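Local coordinates for odorant-binding protein 1d (Locusta migratoria, PDB 4PT1) that probably binds small hydrophobic odorants in a pocket enclosed by its helices and carries them, as a secreted insect odorant-binding protein of the PBP/GOBP family, at residues Y50-M55 and E101-I106; F67-E72 and V87-K92; T8-D13 and E72-P77. One frame throughout, in Å; residues are numbered along the deposited sequence.

Contact 1: residues Y50-M55 and E101-I106; sequences YLKCIM and ETAYQI
Apolar packing carries this contact, and its closest point is backbone against methyl: A103 CB sits 3.4 Å from K52 CA, so the small alanine lets the axes of 50-55 and 101-106 approach to 7.9 Å, at 87°. L51 and M55, one turn apart on the same face, both pack around that methyl. L51, its CG anti to the carbonyl carbon, extends CD1 obliquely against the Y104 ring, 3.5 Å from Y104 CD1. M55 starts with the same first torsion but bends at chi3 (78°); its SD lies 3.7 Å from A103 CB, and CE then turns on to meet I106 CD1 at 4.2 Å.

Helices 45-57 and 99-113 belong to the all-helical PBP/GOBP fold and are also joined by the C49-C100 disulfide, while C53 is bonded to C22 of helix 15-26, and L51 lines the pocket that holds 2-(2-methoxyethoxy)ethanol here.

Polar groups bond elsewhere. The K52 chain, bent at chi2, carries its ammonium away to a salt bridge with D63. Along helix 99-113, Q105 NE2 donates to E101 OE2 (3.0 Å, 166°), reaching that oxygen from above the carboxylate plane, while E101 OE1 pairs with K48.

Contact 2: residues F67-E72 and V87-K92; sequences FVLEEE and VVHSCK
V88 is the centre of the tight side. Its CG1, anti to the backbone N, comes 3.5 Å from L69 CD1, the closest approach between F67-E72 and V87-K92, and also meets the edge of the F67 ring, with F67 CZ 4.2 Å away. The other branch, V88 CG2, lies 3.9 Å from E72 CG, so V88 touches three side chains of the facing segment. F67 points its ring in from the residue before the N-cap, V68, and puts CE2 4.0 Å from K92 CB. Behind this layer the F67 ring packs on M55 and I106, and C91 is bonded to C109 of helix 99-113.

The outer side is looser. L69, with CG anti to its backbone N, sends CD2 outward to K92 CD at 3.8 Å and obliquely to the imidazole, 4.2 Å from H89 CE1. K92 begins in the crowded first torsion (61°) and then runs extended, which brings NZ to within 2.9 Å of H89 ND1, close to the ring plane. This lysine-histidine bond lies within 87-92, beside the outer end of L69.

No hydrogen bond joins the two segments. E72 contributes only methylene carbon here; its carboxylate turns inward to the Y110 hydroxyl and N75. With ND1 accepting from a lysine ammonium, H89 is likely to be neutral, protonated at NE2 rather than ND1. Apolar packing therefore joins the two segments, with the K92 ammonium paired inside 87-92 and the E72 carboxylate bonded to partners elsewhere.

Contact 3: residues T8-D13 and E72-P77; sequences TGRIMD and ELENVP
T8 opens the contact with its backbone: T8 O rests 3.4 Å from P77 CB, while the hydroxyl turns off to E79. G9, the N-cap of the short helix 10-13, adopts a positive phi of 104° that would jam any CB against the preceding carbonyl oxygen; a CB would also crowd P77 CA.

R10 makes the main polar link. Its CG takes the crowded position between backbone N and carbonyl carbon (chi1 62°), and the chain then extends to NE, laying the guanidinium side-on to N75. Two N-H groups converge on one oxygen: R10 NE reaches N75 OD1 at 2.6 Å, nearly along the C=O axis, and R10 NH2 follows at 2.9 Å from above the amide plane, a less straight bond (N-H...O 134°). N75 OD1 lies close to the guanidinium plane, whereas E74 CB lies over one face, toward its rim, 3.9 Å from R10 NH2. E74 OE1 adds only a long, out-of-plane charge pairing with NH1; E71 is the closer acidic partner. An alanine in place of R10 would remove both bonds to N75 OD1 and the salt bridge to E71, and would probably loosen helix 10-13 from helix 69-75.

The turn of the N75 amide is set from its other end, where ND2 donates almost straight to E72 OE1 (3.1 Å) and also to F58 O.

At I11 the contact turns apolar: CD1 packs crosswise on N75 CB at 3.6 Å. Its backbone N donates to a water that in turn donates to N75 O, 2.6 Å away, a bridge between a first-turn N-H of helix 10-13 and the N75 carbonyl. I11 also touches F125 of helix 115-129, and its side chain approaches the bound 2-(2-methoxyethoxy)ethanol, which is consistent with the arrangement flanking the helix-lined pocket of the PBP/GOBP fold.

Overall arrangement
Helix 69-75 connects the set: contacts 2 and 3 both use it and share E72, and their centres lie about 13 Å apart. E71 of contact 2 salt-bridges R10 of contact 3, E71 OE1 to R10 NH2 at 2.8 Å, and L73 packs on V88. Contact 1 meets contact 2 through apolar side chains, with I106 CD1 3.6 Å from F67 CD1, and M55 CE reaches E72 OE2 at 3.8 Å. Contacts 1 and 3, with centres about 16 Å apart, fall on opposite sides of the chain's centre. Each contact places a side chain about 4 Å from a bound 2-(2-methoxyethoxy)ethanol, L51, E72 and I11 respectively; this probable crystallisation additive may mark the odorant pocket.

Contact 1: residues Y50-M55 and E101-I106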
loop_
_atom_site.group_PDB
_atom_site.type_symbol
_atom_site.label_atom_id
_atom_site.label_comp_id
_atom_site.label_asym_id
_atom_site.label_seq_id
_atom_site.Cartn_x
_atom_site.Cartn_y
_atom_site.Cartn_z
ATOM N N TYR A 50 2.834 5.447 -7.570
ATOM C CA TYR A 50 3.664 4.512 -6.817
ATOM C C TYR A 50 2.801 3.504 -6.022
ATOM O O TYR A 50 3.058 2.298 -6.071
ATOM C CB TYR A 50 4.598 5.274 -5.899
ATOM C CG TYR A 50 5.425 4.398 -5.003
ATOM C CD1 TYR A 50 6.623 3.832 -5.460
ATOM C CD2 TYR A 50 5.043 4.154 -3.693
ATOM C CE1 TYR A 50 7.391 3.052 -4.629
ATOM C CE2 TYR A 50 5.801 3.352 -2.852
ATOM C CZ TYR A 50 6.967 2.805 -3.331
ATOM O OH TYR A 50 7.705 2.048 -2.499
ATOM N N LEU A 51 1.785 3.979 -5.294
ATOM C CA LEU A 51 0.798 3.098 -4.645
ATOM C C LEU A 51 0.152 2.149 -5.653
ATOM O O LEU A 51 0.060 0.925 -5.421
ATOM C CB LEU A 51 -0.299 3.904 -3.928
ATOM C CG LEU A 51 0.174 4.756 -2.733
ATOM C CD1 LEU A 51 -1.001 5.543 -2.166
ATOM C CD2 LEU A 51 0.859 3.926 -1.643
ATOM N N LYS A 52 -0.282 2.712 -6.780
ATOM C CA LYS A 52 -0.868 1.913 -7.856
ATOM C C LYS A 52 0.110 0.839 -8.325
ATOM O O LYS A 52 -0.266 -0.321 -8.506
ATOM C CB LYS A 52 -1.331 2.832 -9.007
ATOM C CG LYS A 52 -1.877 2.133 -10.236
ATOM C CD LYS A 52 -0.834 1.930 -11.302
ATOM C CE LYS A 52 -1.502 1.548 -12.614
ATOM N NZ LYS A 52 -0.483 1.307 -13.644
ATOM N N CYS A 53 1.369 1.209 -8.499
ATOM C CA CYS A 53 2.364 0.279 -9.010
ATOM C C CYS A 53 2.565 -0.898 -8.062
ATOM O O CYS A 53 2.671 -2.028 -8.514
ATOM C CB CYS A 53 3.686 1.016 -9.255
ATOM S SG CYS A 53 5.004 -0.036 -9.862
ATOM N N ILE A 54 2.638 -0.633 -6.759
ATOM C CA ILE A 54 2.720 -1.683 -5.742
ATOM C C ILE A 54 1.515 -2.622 -5.868
ATOM O O ILE A 54 1.656 -3.837 -5.869
ATOM C CB ILE A 54 2.806 -1.108 -4.311
ATOM C CG1 ILE A 54 4.199 -0.540 -4.048
ATOM C CG2 ILE A 54 2.542 -2.192 -3.247
ATOM C CD1 ILE A 54 4.249 0.214 -2.744
ATOM N N MET A 55 0.319 -2.060 -5.994
ATOM C CA MET A 55 -0.859 -2.916 -6.062
ATOM C C MET A 55 -0.826 -3.796 -7.309
ATOM O O MET A 55 -1.228 -4.960 -7.256
ATOM C CB MET A 55 -2.141 -2.090 -6.001
ATOM C CG MET A 55 -2.329 -1.377 -4.673
ATOM S SD MET A 55 -3.885 -0.488 -4.621
ATOM C CE MET A 55 -5.012 -1.854 -4.307
ATOM N N GLU A 101 -5.396 7.383 -8.897
ATOM C CA GLU A 101 -6.221 8.016 -7.849
ATOM C C GLU A 101 -6.938 6.899 -7.080
ATOM O O GLU A 101 -6.930 6.903 -5.857
ATOM C CB GLU A 101 -7.201 9.050 -8.459
ATOM C CG GLU A 101 -7.968 9.943 -7.464
ATOM C CD GLU A 101 -7.102 10.905 -6.664
ATOM O OE1 GLU A 101 -5.948 11.159 -7.047
ATOM O OE2 GLU A 101 -7.584 11.443 -5.637
ATOM N N THR A 102 -7.498 5.937 -7.815
ATOM C CA THR A 102 -8.148 4.720 -7.247
ATOM C C THR A 102 -7.271 4.045 -6.207
ATOM O O THR A 102 -7.705 3.818 -5.064
ATOM C CB THR A 102 -8.500 3.693 -8.354
ATOM O OG1 THR A 102 -9.550 4.217 -9.183
ATOM C CG2 THR A 102 -8.960 2.332 -7.774
ATOM N N ALA A 103 -6.029 3.735 -6.582
ATOM C CA ALA A 103 -5.104 3.138 -5.609
ATOM C C ALA A 103 -4.914 4.044 -4.392
ATOM O O ALA A 103 -5.020 3.589 -3.259
ATOM C CB ALA A 103 -3.759 2.825 -6.249
ATOM N N TYR A 104 -4.649 5.336 -4.625
ATOM C CA TYR A 104 -4.296 6.267 -3.520
ATOM C C TYR A 104 -5.437 6.382 -2.495
ATOM O O TYR A 104 -5.193 6.433 -1.287
ATOM C CB TYR A 104 -3.850 7.648 -4.068
ATOM C CG TYR A 104 -3.578 8.719 -3.008
ATOM C CD1 TYR A 104 -2.345 8.802 -2.349
ATOM C CD2 TYR A 104 -4.545 9.639 -2.671
ATOM C CE1 TYR A 104 -2.106 9.786 -1.386
ATOM C CE2 TYR A 104 -4.329 10.627 -1.710
ATOM C CZ TYR A 104 -3.106 10.700 -1.060
ATOM O OH TYR A 104 -2.869 11.683 -0.095
ATOM N N GLN A 105 -6.670 6.377 -2.986
ATOM C CA GLN A 105 -7.843 6.521 -2.152
ATOM C C GLN A 105 -8.400 5.197 -1.627
ATOM O O GLN A 105 -9.122 5.214 -0.626
ATOM C CB GLN A 105 -8.946 7.253 -2.931
ATOM C CG GLN A 105 -8.544 8.642 -3.434
ATOM C CD GLN A 105 -8.342 9.687 -2.339
ATOM O OE1 GLN A 105 -8.643 9.456 -1.172
ATOM N NE2 GLN A 105 -7.810 10.844 -2.720
ATOM N N ILE A 106 -8.100 4.062 -2.280
ATOM C CA ILE A 106 -8.295 2.767 -1.615
ATOM C C ILE A 106 -7.426 2.833 -0.347
ATOM O O ILE A 106 -7.880 2.498 0.739
ATOM C CB ILE A 106 -7.922 1.540 -2.504
ATOM C CG1 ILE A 106 -9.003 1.251 -3.560
ATOM C CG2 ILE A 106 -7.744 0.299 -1.620
ATOM C CD1 ILE A 106 -8.607 0.238 -4.626
#

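Contact 2: residues F67-E72 and V87-K92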
loop_
_atom_site.group_PDB
_atom_site.type_symbol
_atom_site.label_atom_id
_atom_site.label_comp_id
_atom_site.label_asym_id
_atom_site.label_seq_id
_atom_site.Cartn_x
_atom_site.Cartn_y
_atom_site.Cartn_z
ATOM N N PHE A 67 -9.693 -3.244 -9.152
ATOM C CA PHE A 67 -9.380 -3.858 -7.837
ATOM C C PHE A 67 -9.726 -5.349 -7.784
ATOM O O PHE A 67 -10.797 -5.757 -8.233
ATOM C CB PHE A 67 -10.102 -3.081 -6.726
ATOM C CG PHE A 67 -9.812 -3.589 -5.338
ATOM C CD1 PHE A 67 -8.578 -3.371 -4.747
ATOM C CD2 PHE A 67 -10.774 -4.294 -4.635
ATOM C CE1 PHE A 67 -8.318 -3.828 -3.476
ATOM C CE2 PHE A 67 -10.527 -4.750 -3.363
ATOM C CZ PHE A 67 -9.300 -4.524 -2.778
ATOM N N VAL A 68 -8.818 -6.166 -7.241
ATOM C CA VAL A 68 -9.007 -7.612 -7.144
ATOM C C VAL A 68 -8.968 -8.055 -5.661
ATOM O O VAL A 68 -7.906 -8.266 -5.074
ATOM C CB VAL A 68 -7.971 -8.378 -7.990
ATOM C CG1 VAL A 68 -8.266 -9.864 -7.984
ATOM C CG2 VAL A 68 -7.969 -7.870 -9.433
ATOM N N LEU A 69 -10.151 -8.213 -5.080
ATOM C CA LEU A 69 -10.310 -8.458 -3.627
ATOM C C LEU A 69 -9.556 -9.675 -3.111
ATOM O O LEU A 69 -8.934 -9.599 -2.077
ATOM C CB LEU A 69 -11.792 -8.610 -3.283
ATOM C CG LEU A 69 -12.189 -8.986 -1.851
ATOM C CD1 LEU A 69 -11.731 -7.944 -0.841
ATOM C CD2 LEU A 69 -13.704 -9.162 -1.782
ATOM N N GLU A 70 -9.625 -10.792 -3.819
ATOM C CA GLU A 70 -9.039 -12.050 -3.353
ATOM C C GLU A 70 -7.534 -11.907 -3.199
ATOM O O GLU A 70 -6.935 -12.405 -2.239
ATOM C CB GLU A 70 -9.377 -13.206 -4.330
ATOM N N GLU A 71 -6.925 -11.190 -4.133
ATOM C CA GLU A 71 -5.488 -10.952 -4.084
ATOM C C GLU A 71 -5.107 -10.025 -2.948
ATOM O O GLU A 71 -4.088 -10.219 -2.317
ATOM C CB GLU A 71 -4.977 -10.406 -5.413
ATOM C CG GLU A 71 -5.147 -11.396 -6.563
ATOM C CD GLU A 71 -4.112 -12.502 -6.607
ATOM O OE1 GLU A 71 -3.182 -12.549 -5.776
ATOM O OE2 GLU A 71 -4.244 -13.352 -7.517
ATOM N N GLU A 72 -5.925 -9.024 -2.683
ATOM C CA GLU A 72 -5.603 -8.085 -1.615
ATOM C C GLU A 72 -5.717 -8.745 -0.249
ATOM O O GLU A 72 -4.903 -8.478 0.632
ATOM C CB GLU A 72 -6.461 -6.823 -1.698
ATOM C CG GLU A 72 -6.014 -5.671 -0.804
ATOM C CD GLU A 72 -4.762 -4.933 -1.280
ATOM O OE1 GLU A 72 -3.851 -5.512 -1.914
ATOM O OE2 GLU A 72 -4.669 -3.736 -0.990
ATOM N N VAL A 87 -10.438 -4.259 7.371
ATOM C CA VAL A 87 -10.143 -3.065 6.583
ATOM C C VAL A 87 -10.328 -3.227 5.066
ATOM O O VAL A 87 -10.950 -2.396 4.413
ATOM C CB VAL A 87 -8.732 -2.583 6.902
ATOM C CG1 VAL A 87 -8.289 -1.529 5.907
ATOM C CG2 VAL A 87 -8.691 -2.076 8.345
ATOM N N VAL A 88 -9.807 -4.313 4.499
ATOM C CA VAL A 88 -9.955 -4.532 3.074
ATOM C C VAL A 88 -11.426 -4.653 2.655
ATOM O O VAL A 88 -11.832 -4.070 1.638
ATOM C CB VAL A 88 -9.153 -5.757 2.593
ATOM C CG1 VAL A 88 -9.521 -6.082 1.145
ATOM C CG2 VAL A 88 -7.668 -5.490 2.726
ATOM N N HIS A 89 -12.215 -5.387 3.440
ATOM C CA HIS A 89 -13.635 -5.586 3.134
ATOM C C HIS A 89 -14.374 -4.293 3.225
ATOM O O HIS A 89 -15.329 -4.074 2.465
ATOM C CB HIS A 89 -14.270 -6.669 4.021
ATOM C CG HIS A 89 -13.947 -8.082 3.582
ATOM N ND1 HIS A 89 -14.472 -8.631 2.467
ATOM C CD2 HIS A 89 -13.155 -9.063 4.162
ATOM C CE1 HIS A 89 -14.020 -9.886 2.326
ATOM N NE2 HIS A 89 -13.208 -10.153 3.362
ATOM N N SER A 90 -13.935 -3.402 4.115
ATOM C CA SER A 90 -14.615 -2.114 4.279
ATOM C C SER A 90 -14.324 -1.125 3.128
ATOM O O SER A 90 -15.049 -0.137 2.957
ATOM C CB SER A 90 -14.307 -1.493 5.651
ATOM O OG SER A 90 -13.000 -0.962 5.745
ATOM N N CYS A 91 -13.301 -1.420 2.324
ATOM C CA CYS A 91 -12.784 -0.495 1.301
ATOM C C CYS A 91 -12.833 -1.067 -0.120
ATOM O O CYS A 91 -12.267 -0.491 -1.064
ATOM C CB CYS A 91 -11.349 -0.113 1.679
ATOM S SG CYS A 91 -11.263 0.854 3.210
ATOM N N LYS A 92 -13.528 -2.192 -0.272
ATOM C CA LYS A 92 -13.485 -2.972 -1.505
ATOM C C LYS A 92 -14.332 -2.405 -2.658
ATOM O O LYS A 92 -14.272 -2.936 -3.776
ATOM C CB LYS A 92 -13.889 -4.429 -1.244
ATOM C CG LYS A 92 -15.303 -4.642 -0.703
ATOM C CD LYS A 92 -15.529 -6.118 -0.415
ATOM C CE LYS A 92 -16.705 -6.365 0.512
ATOM N NZ LYS A 92 -16.750 -7.805 0.877
#

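Contact 3: residues T8-D13 and E72-P77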
loop_
_atom_site.group_PDB
_atom_site.type_symbol
_atom_site.label_atom_id
_atom_site.label_comp_id
_atom_site.label_asym_id
_atom_site.label_seq_id
_atom_site.Cartn_x
_atom_site.Cartn_y
_atom_site.Cartn_z
ATOM N N THR A 8 5.388 -10.204 8.501
ATOM C CA THR A 8 5.945 -10.987 7.402
ATOM C C THR A 8 4.930 -10.984 6.246
ATOM O O THR A 8 4.105 -10.073 6.169
ATOM C CB THR A 8 6.328 -12.422 7.844
ATOM O OG1 THR A 8 5.155 -13.165 8.206
ATOM C CG2 THR A 8 7.285 -12.375 9.025
ATOM N N GLY A 9 4.999 -11.959 5.343
ATOM C CA GLY A 9 4.102 -12.003 4.179
ATOM C C GLY A 9 4.776 -11.575 2.886
ATOM O O GLY A 9 5.885 -11.039 2.907
ATOM N N ARG A 10 4.106 -11.815 1.757
ATOM C CA ARG A 10 4.719 -11.609 0.438
ATOM C C ARG A 10 5.094 -10.154 0.157
ATOM O O ARG A 10 6.129 -9.892 -0.450
ATOM C CB ARG A 10 3.857 -12.192 -0.696
ATOM C CG ARG A 10 2.457 -11.614 -0.891
ATOM C CD ARG A 10 1.667 -12.489 -1.872
ATOM N NE ARG A 10 0.418 -11.876 -2.340
ATOM C CZ ARG A 10 -0.398 -12.406 -3.256
ATOM N NH1 ARG A 10 -0.109 -13.573 -3.826
ATOM N NH2 ARG A 10 -1.516 -11.763 -3.613
ATOM N N ILE A 11 4.284 -9.204 0.623
ATOM C CA ILE A 11 4.590 -7.792 0.407
ATOM C C ILE A 11 5.824 -7.360 1.211
ATOM O O ILE A 11 6.731 -6.701 0.691
ATOM C CB ILE A 11 3.388 -6.881 0.746
ATOM C CG1 ILE A 11 2.238 -7.152 -0.228
ATOM C CG2 ILE A 11 3.797 -5.423 0.673
ATOM C CD1 ILE A 11 1.114 -6.138 -0.122
ATOM N N MET A 12 5.884 -7.746 2.473
ATOM C CA MET A 12 7.042 -7.386 3.273
ATOM C C MET A 12 8.303 -8.078 2.749
ATOM O O MET A 12 9.366 -7.435 2.666
ATOM C CB MET A 12 6.807 -7.692 4.757
ATOM C CG MET A 12 5.786 -6.762 5.398
ATOM S SD MET A 12 6.275 -5.027 5.361
ATOM C CE MET A 12 4.714 -4.197 5.657
ATOM N N ASP A 13 8.178 -9.355 2.382
ATOM C CA ASP A 13 9.301 -10.138 1.814
ATOM C C ASP A 13 9.929 -9.456 0.603
ATOM O O ASP A 13 11.156 -9.458 0.445
ATOM C CB ASP A 13 8.848 -11.541 1.364
ATOM C CG ASP A 13 8.729 -12.544 2.514
ATOM O OD1 ASP A 13 9.357 -12.346 3.582
ATOM O OD2 ASP A 13 8.008 -13.555 2.330
ATOM N N GLU A 72 -5.925 -9.024 -2.683
ATOM C CA GLU A 72 -5.603 -8.085 -1.615
ATOM C C GLU A 72 -5.717 -8.745 -0.249
ATOM O O GLU A 72 -4.903 -8.478 0.632
ATOM C CB GLU A 72 -6.461 -6.823 -1.698
ATOM C CG GLU A 72 -6.014 -5.671 -0.804
ATOM C CD GLU A 72 -4.762 -4.933 -1.280
ATOM O OE1 GLU A 72 -3.851 -5.512 -1.914
ATOM O OE2 GLU A 72 -4.669 -3.736 -0.990
ATOM N N LEU A 73 -6.713 -9.621 -0.079
ATOM C CA LEU A 73 -6.862 -10.357 1.174
ATOM C C LEU A 73 -5.651 -11.228 1.397
ATOM O O LEU A 73 -5.149 -11.313 2.510
ATOM C CB LEU A 73 -8.148 -11.184 1.194
ATOM C CG LEU A 73 -9.467 -10.397 1.158
ATOM C CD1 LEU A 73 -10.651 -11.309 0.916
ATOM C CD2 LEU A 73 -9.701 -9.553 2.406
ATOM N N GLU A 74 -5.164 -11.869 0.340
ATOM C CA GLU A 74 -3.913 -12.621 0.451
ATOM C C GLU A 74 -2.715 -11.723 0.806
ATOM O O GLU A 74 -1.795 -12.158 1.515
ATOM C CB GLU A 74 -3.621 -13.395 -0.831
ATOM C CG GLU A 74 -4.513 -14.603 -1.043
ATOM C CD GLU A 74 -4.124 -15.382 -2.288
ATOM O OE1 GLU A 74 -2.976 -15.889 -2.345
ATOM O OE2 GLU A 74 -4.964 -15.478 -3.214
ATOM N N ASN A 75 -2.730 -10.481 0.323
ATOM C CA ASN A 75 -1.646 -9.504 0.608
ATOM C C ASN A 75 -1.560 -9.040 2.058
ATOM O O ASN A 75 -0.546 -8.480 2.472
ATOM C CB ASN A 75 -1.755 -8.268 -0.300
ATOM C CG ASN A 75 -1.408 -8.571 -1.733
ATOM O OD1 ASN A 75 -0.702 -9.536 -1.996
ATOM N ND2 ASN A 75 -1.936 -7.770 -2.684
ATOM N N VAL A 76 -2.624 -9.234 2.831
ATOM C CA VAL A 76 -2.592 -8.835 4.258
ATOM C C VAL A 76 -1.584 -9.707 5.011
ATOM O O VAL A 76 -1.639 -10.927 4.887
ATOM C CB VAL A 76 -3.967 -8.998 4.927
ATOM C CG1 VAL A 76 -3.882 -8.659 6.413
ATOM C CG2 VAL A 76 -5.011 -8.145 4.218
ATOM N N PRO A 77 -0.634 -9.090 5.748
ATOM C CA PRO A 77 0.373 -9.862 6.481
ATOM C C PRO A 77 -0.289 -10.812 7.452
ATOM O O PRO A 77 -1.312 -10.458 8.053
ATOM C CB PRO A 77 1.160 -8.778 7.227
ATOM C CG PRO A 77 1.073 -7.607 6.333
ATOM C CD PRO A 77 -0.314 -7.659 5.754
HETATM O O HOH W 1 1.712 -9.806 2.174
#